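Local coordinates for hypothetical conserved protein TTC0263 (Thermus thermophilus, PDB 2PL2) that is of unknown function but is built as an all-helical tetratricopeptide repeat protein, a class that commonly serves as a scaffold for protein-protein interactions, at residues L9-Q14 / L25-R30; R20-L25 / L50-V55. All coordinates share one frame; numbering follows the deposited sequence.

Contact 1 (L9-Q14 / L25-R30)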
loop_
_atom_site.group_PDB
_atom_site.type_symbol
_atom_site.label_atom_id
_atom_site.label_comp_id
_atom_site.label_asym_id
_atom_site.label_seq_id
_atom_site.Cartn_x
_atom_site.Cartn_y
_atom_site.Cartn_z
ATOM N N LEU A 9 9.014 21.831 -0.716
ATOM C CA LEU A 9 9.472 20.738 -1.568
ATOM C C LEU A 9 10.519 19.877 -0.863
ATOM O O LEU A 9 10.472 18.647 -0.930
ATOM C CB LEU A 9 10.059 21.284 -2.875
ATOM C CG LEU A 9 10.654 20.268 -3.862
ATOM C CD1 LEU A 9 9.573 19.381 -4.443
ATOM C CD2 LEU A 9 11.364 21.024 -4.978
ATOM N N ARG A 10 11.456 20.528 -0.179
ATOM C CA ARG A 10 12.512 19.810 0.524
ATOM C C ARG A 10 11.976 18.974 1.678
ATOM O O ARG A 10 12.414 17.841 1.885
ATOM C CB ARG A 10 13.590 20.774 1.042
ATOM C CG ARG A 10 14.760 20.045 1.716
ATOM C CD ARG A 10 16.068 20.856 1.759
ATOM N NE ARG A 10 15.976 22.084 2.548
ATOM C CZ ARG A 10 15.562 22.142 3.813
ATOM N NH1 ARG A 10 15.190 21.036 4.448
ATOM N NH2 ARG A 10 15.526 23.307 4.451
ATOM N N LEU A 11 11.025 19.529 2.422
ATOM C CA LEU A 11 10.445 18.811 3.548
ATOM C C LEU A 11 9.614 17.651 3.034
ATOM O O LEU A 11 9.556 16.585 3.649
ATOM C CB LEU A 11 9.574 19.749 4.389
ATOM C CG LEU A 11 8.948 19.146 5.656
ATOM C CD1 LEU A 11 10.032 18.539 6.549
ATOM C CD2 LEU A 11 8.183 20.234 6.405
ATOM N N GLY A 12 8.978 17.859 1.892
ATOM C CA GLY A 12 8.171 16.801 1.326
ATOM C C GLY A 12 9.009 15.585 0.988
ATOM O O GLY A 12 8.599 14.455 1.251
ATOM N N VAL A 13 10.186 15.800 0.408
ATOM C CA VAL A 13 11.058 14.682 0.031
ATOM C C VAL A 13 11.521 13.906 1.265
ATOM O O VAL A 13 11.663 12.685 1.228
ATOM C CB VAL A 13 12.318 15.158 -0.738
ATOM C CG1 VAL A 13 13.122 13.960 -1.190
ATOM C CG2 VAL A 13 11.922 16.003 -1.927
ATOM N N GLN A 14 11.763 14.625 2.354
ATOM C CA GLN A 14 12.204 13.997 3.597
ATOM C C GLN A 14 11.077 13.124 4.148
ATOM O O GLN A 14 11.274 11.935 4.400
ATOM C CB GLN A 14 12.640 15.088 4.589
ATOM C CG GLN A 14 13.716 15.995 3.971
ATOM C CD GLN A 14 14.176 17.142 4.851
ATOM O OE1 GLN A 14 13.412 17.696 5.640
ATOM N NE2 GLN A 14 15.437 17.529 4.688
ATOM N N LEU A 25 2.160 14.401 0.402
ATOM C CA LEU A 25 1.263 14.897 -0.636
ATOM C C LEU A 25 0.938 16.380 -0.494
ATOM O O LEU A 25 1.098 17.142 -1.443
ATOM C CB LEU A 25 -0.042 14.108 -0.627
ATOM C CG LEU A 25 -0.981 14.495 -1.775
ATOM C CD1 LEU A 25 -0.529 13.756 -3.041
ATOM C CD2 LEU A 25 -2.407 14.120 -1.440
ATOM N N THR A 26 0.491 16.780 0.693
ATOM C CA THR A 26 0.129 18.164 0.951
ATOM C C THR A 26 1.289 19.136 0.750
ATOM O O THR A 26 1.096 20.263 0.281
ATOM C CB THR A 26 -0.454 18.328 2.383
ATOM O OG1 THR A 26 0.580 18.145 3.353
ATOM C CG2 THR A 26 -1.552 17.305 2.633
ATOM N N LEU A 27 2.499 18.710 1.094
ATOM C CA LEU A 27 3.667 19.571 0.921
ATOM C C LEU A 27 3.995 19.743 -0.555
ATOM O O LEU A 27 4.356 20.827 -0.993
ATOM C CB LEU A 27 4.876 18.994 1.657
ATOM C CG LEU A 27 4.834 19.129 3.184
ATOM C CD1 LEU A 27 5.905 18.240 3.792
ATOM C CD2 LEU A 27 5.042 20.578 3.589
ATOM N N PHE A 28 3.869 18.660 -1.318
ATOM C CA PHE A 28 4.141 18.692 -2.750
ATOM C C PHE A 28 3.097 19.533 -3.488
ATOM O O PHE A 28 3.351 20.046 -4.584
ATOM C CB PHE A 28 4.175 17.266 -3.327
ATOM C CG PHE A 28 5.322 16.435 -2.820
ATOM C CD1 PHE A 28 6.579 17.009 -2.618
ATOM C CD2 PHE A 28 5.154 15.083 -2.542
ATOM C CE1 PHE A 28 7.638 16.251 -2.144
ATOM C CE2 PHE A 28 6.212 14.324 -2.071
ATOM C CZ PHE A 28 7.453 14.909 -1.871
ATOM N N GLU A 29 1.915 19.660 -2.889
ATOM C CA GLU A 29 0.862 20.452 -3.488
ATOM C C GLU A 29 1.222 21.918 -3.268
ATOM O O GLU A 29 1.119 22.733 -4.185
ATOM C CB GLU A 29 -0.489 20.065 -2.881
ATOM C CG GLU A 29 -0.827 18.615 -3.202
ATOM C CD GLU A 29 -2.079 18.086 -2.528
ATOM O OE1 GLU A 29 -2.322 18.423 -1.345
ATOM O OE2 GLU A 29 -2.808 17.301 -3.176
ATOM N N ARG A 30 1.694 22.246 -2.069
ATOM C CA ARG A 30 2.104 23.617 -1.776
ATOM C C ARG A 30 3.299 23.988 -2.660
ATOM O O ARG A 30 3.523 25.157 -2.960
ATOM C CB ARG A 30 2.499 23.749 -0.304
ATOM C CG ARG A 30 1.324 23.763 0.664
ATOM C CD ARG A 30 1.791 23.608 2.110
ATOM N NE ARG A 30 2.881 24.529 2.426
ATOM C CZ ARG A 30 3.568 24.518 3.566
ATOM N NH1 ARG A 30 3.277 23.630 4.514
ATOM N NH2 ARG A 30 4.555 25.389 3.752
#
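F28 brings the CE1-CZ side of its ring up to the backbone of G12, a worked example of how a glycine lets two helices settle close together. A chi1 of -66° sets CG anti to the carbonyl carbon, beside the backbone N, and the ring extends from there. CB does not itself head for the partner helix; the ring reaches it at its outer end. CD1 passes the L9 methyl CD1 at 4.2 Å, a loose apolar touch. CE1 goes further in and has L9 O near the ring plane, at the edge, 3.9 Å away; V13 N lies obliquely to the ring, 3.6 Å from CE1. CE1 and CZ both come up to G12: CE1 occupies ground that a side chain on this residue would need, and CZ comes to 3.3 Å from G12 C. L27, one residue earlier, works on the other flank of the glycine. Its CB points toward the partner helix, and its CD1 reaches G12 N at 3.6 Å and L11 CG at 3.7 Å, the two leucine side chains crossing obliquely. Every contact is apolar or of van der Waals kind, so the fit rests on shape. The segments run antiparallel at 157°, their axes approaching to 8.2 Å, as in the helical hairpins of tetratricopeptide repeats. Helix 39-51 covers the side on which F28 lies: W44 meets the phenylalanine ring with planes about 20° apart and also touches V13, T48 packs on F28, and E40 on L9.

Contact 2 (R20-L25 / L50-V55)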
loop_
_atom_site.group_PDB
_atom_site.type_symbol
_atom_site.label_atom_id
_atom_site.label_comp_id
_atom_site.label_asym_id
_atom_site.label_seq_id
_atom_site.Cartn_x
_atom_site.Cartn_y
_atom_site.Cartn_z
ATOM N N ARG A 20 5.812 8.862 5.354
ATOM C CA ARG A 20 4.599 9.603 5.691
ATOM C C ARG A 20 4.111 10.287 4.404
ATOM O O ARG A 20 4.321 11.483 4.186
ATOM C CB ARG A 20 4.909 10.642 6.775
ATOM C CG ARG A 20 5.789 10.108 7.928
ATOM C CD ARG A 20 5.163 8.891 8.611
ATOM N NE ARG A 20 3.850 9.230 9.154
ATOM C CZ ARG A 20 2.727 8.559 8.896
ATOM N NH1 ARG A 20 2.751 7.495 8.099
ATOM N NH2 ARG A 20 1.572 8.969 9.422
ATOM N N TYR A 21 3.466 9.498 3.554
ATOM C CA TYR A 21 2.983 9.969 2.272
ATOM C C TYR A 21 1.864 10.993 2.358
ATOM O O TYR A 21 1.923 12.023 1.691
ATOM C CB TYR A 21 2.576 8.767 1.437
ATOM C CG TYR A 21 3.641 7.683 1.449
ATOM C CD1 TYR A 21 4.974 7.974 1.129
ATOM C CD2 TYR A 21 3.317 6.371 1.787
ATOM C CE1 TYR A 21 5.949 6.985 1.147
ATOM C CE2 TYR A 21 4.288 5.370 1.806
ATOM C CZ TYR A 21 5.600 5.682 1.486
ATOM O OH TYR A 21 6.553 4.679 1.519
ATOM N N ASP A 22 0.858 10.730 3.181
ATOM C CA ASP A 22 -0.235 11.681 3.335
ATOM C C ASP A 22 0.278 13.073 3.654
ATOM O O ASP A 22 -0.255 14.059 3.159
ATOM C CB ASP A 22 -1.213 11.228 4.423
ATOM C CG ASP A 22 -2.286 10.319 3.881
ATOM O OD1 ASP A 22 -2.972 10.716 2.915
ATOM O OD2 ASP A 22 -2.447 9.204 4.415
ATOM N N ALA A 23 1.306 13.162 4.488
ATOM C CA ALA A 23 1.874 14.468 4.824
ATOM C C ALA A 23 2.717 14.950 3.647
ATOM O O ALA A 23 2.823 16.151 3.397
ATOM C CB ALA A 23 2.741 14.377 6.083
ATOM N N ALA A 24 3.306 13.998 2.929
ATOM C CA ALA A 24 4.150 14.304 1.780
ATOM C C ALA A 24 3.332 14.972 0.674
ATOM O O ALA A 24 3.748 15.981 0.097
ATOM C CB ALA A 24 4.804 13.019 1.254
ATOM N N LEU A 25 2.160 14.401 0.402
ATOM C CA LEU A 25 1.263 14.897 -0.636
ATOM C C LEU A 25 0.938 16.380 -0.494
ATOM O O LEU A 25 1.098 17.142 -1.443
ATOM C CB LEU A 25 -0.042 14.108 -0.627
ATOM C CG LEU A 25 -0.981 14.495 -1.775
ATOM C CD1 LEU A 25 -0.529 13.756 -3.041
ATOM C CD2 LEU A 25 -2.407 14.120 -1.440
ATOM N N LEU A 50 0.872 7.395 -6.083
ATOM C CA LEU A 50 0.894 5.954 -6.324
ATOM C C LEU A 50 0.850 5.244 -4.968
ATOM O O LEU A 50 0.117 4.274 -4.791
ATOM C CB LEU A 50 2.164 5.556 -7.088
ATOM C CG LEU A 50 2.287 5.894 -8.582
ATOM C CD1 LEU A 50 3.750 5.867 -8.995
ATOM C CD2 LEU A 50 1.475 4.904 -9.412
ATOM N N LYS A 51 1.635 5.744 -4.015
ATOM C CA LYS A 51 1.692 5.180 -2.670
ATOM C C LYS A 51 0.335 5.292 -1.986
ATOM O O LYS A 51 -0.088 4.381 -1.286
ATOM C CB LYS A 51 2.760 5.899 -1.829
ATOM C CG LYS A 51 4.184 5.550 -2.206
ATOM C CD LYS A 51 4.485 4.077 -1.906
ATOM C CE LYS A 51 5.717 3.570 -2.662
ATOM N NZ LYS A 51 6.958 4.362 -2.402
ATOM N N LEU A 52 -0.352 6.411 -2.197
ATOM C CA LEU A 52 -1.668 6.618 -1.595
ATOM C C LEU A 52 -2.789 6.004 -2.440
ATOM O O LEU A 52 -3.951 6.371 -2.307
ATOM C CB LEU A 52 -1.925 8.118 -1.383
ATOM C CG LEU A 52 -0.948 8.852 -0.457
ATOM C CD1 LEU A 52 -1.368 10.313 -0.288
ATOM C CD2 LEU A 52 -0.908 8.141 0.896
ATOM N N GLY A 53 -2.434 5.072 -3.315
ATOM C CA GLY A 53 -3.432 4.427 -4.155
ATOM C C GLY A 53 -4.165 5.310 -5.158
ATOM O O GLY A 53 -5.165 4.879 -5.738
ATOM N N LEU A 54 -3.675 6.530 -5.376
ATOM C CA LEU A 54 -4.292 7.467 -6.325
ATOM C C LEU A 54 -3.739 7.284 -7.760
ATOM O O LEU A 54 -3.064 8.163 -8.288
ATOM C CB LEU A 54 -4.037 8.904 -5.864
ATOM C CG LEU A 54 -4.294 9.238 -4.397
ATOM C CD1 LEU A 54 -4.143 10.738 -4.196
ATOM C CD2 LEU A 54 -5.678 8.788 -3.994
ATOM N N VAL A 55 -4.049 6.152 -8.383
ATOM C CA VAL A 55 -3.566 5.825 -9.724
ATOM C C VAL A 55 -3.762 6.870 -10.838
ATOM O O VAL A 55 -2.808 7.532 -11.260
ATOM C CB VAL A 55 -4.182 4.488 -10.212
ATOM C CG1 VAL A 55 -3.585 4.101 -11.562
ATOM C CG2 VAL A 55 -3.935 3.388 -9.187
#
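Y21 O accepts the backbone N-H of L25 at 2.7 Å, a first-turn bond of helix 21-32 that joins two residues, both directed at the end of helix 39-51 and both touching L52. Y21 does most of its work with its ring. K51 passes over one face: CB starts over the rim, 3.7 Å from Y21 CD2, and CG then sits almost exactly over the middle, 3.9 Å from the centroid of the Y21 ring and only 7° off the normal, a clear CH-pi contact. A bend at chi2 (-66°) carries CD onward over the CE2-CZ side. The chain thus crosses the face, and its amine NZ, hydrogen-bonded to Y16 OH on helix 6-17, ends near the Y21 hydroxyl.

L52 packs against Y21 CB, which its CD2 meets at 3.6 Å, while the other methyl, CD1, reaches L25 CB at 4.0 Å. The same CD1 has D22 OD1 at 3.6 Å, where a carboxylate merely borders a methyl group. L52 is also the first residue to leave helical torsions. Behind it G53, with positive phi, is the C-prime residue of a Schellman motif, in which G53 N bonds to L50 O at 3.1 Å and L54 N to Q49 O. That ending turns the chain toward helix 55-68 with L52 still facing Y21. Across the two segments, then, cohesion comes from CH-pi and methyl contacts, whereas the polar bonds named here are backbone bonds of the helix ends or, for K51 NZ, go to Y16 OH; at this surface contact the lysine packs its aliphatic chain on the tyrosine face while its amine is satisfied by a third helix.

Overall arrangement
The two contacts show how a helical repeat protein hands packing from one helix to the next. Contact 1 pairs helix 6-17 with helix 21-32, and contact 2 joins the start of helix 21-32 to the end of helix 39-51, their centres about 11 Å apart. L25 belongs to both ranges but touches across contact 2 alone. The two contacts also meet directly, G12 O lying 4.1 Å from A24 CB. T48 of helix 39-51 serves as a common neighbour, lying against F28 in one and Y21 in the other. The centre of contact 1, the more buried of the two, lies about 19 Å from the centre of the chain, and that of contact 2, a surface contact, about 14 Å.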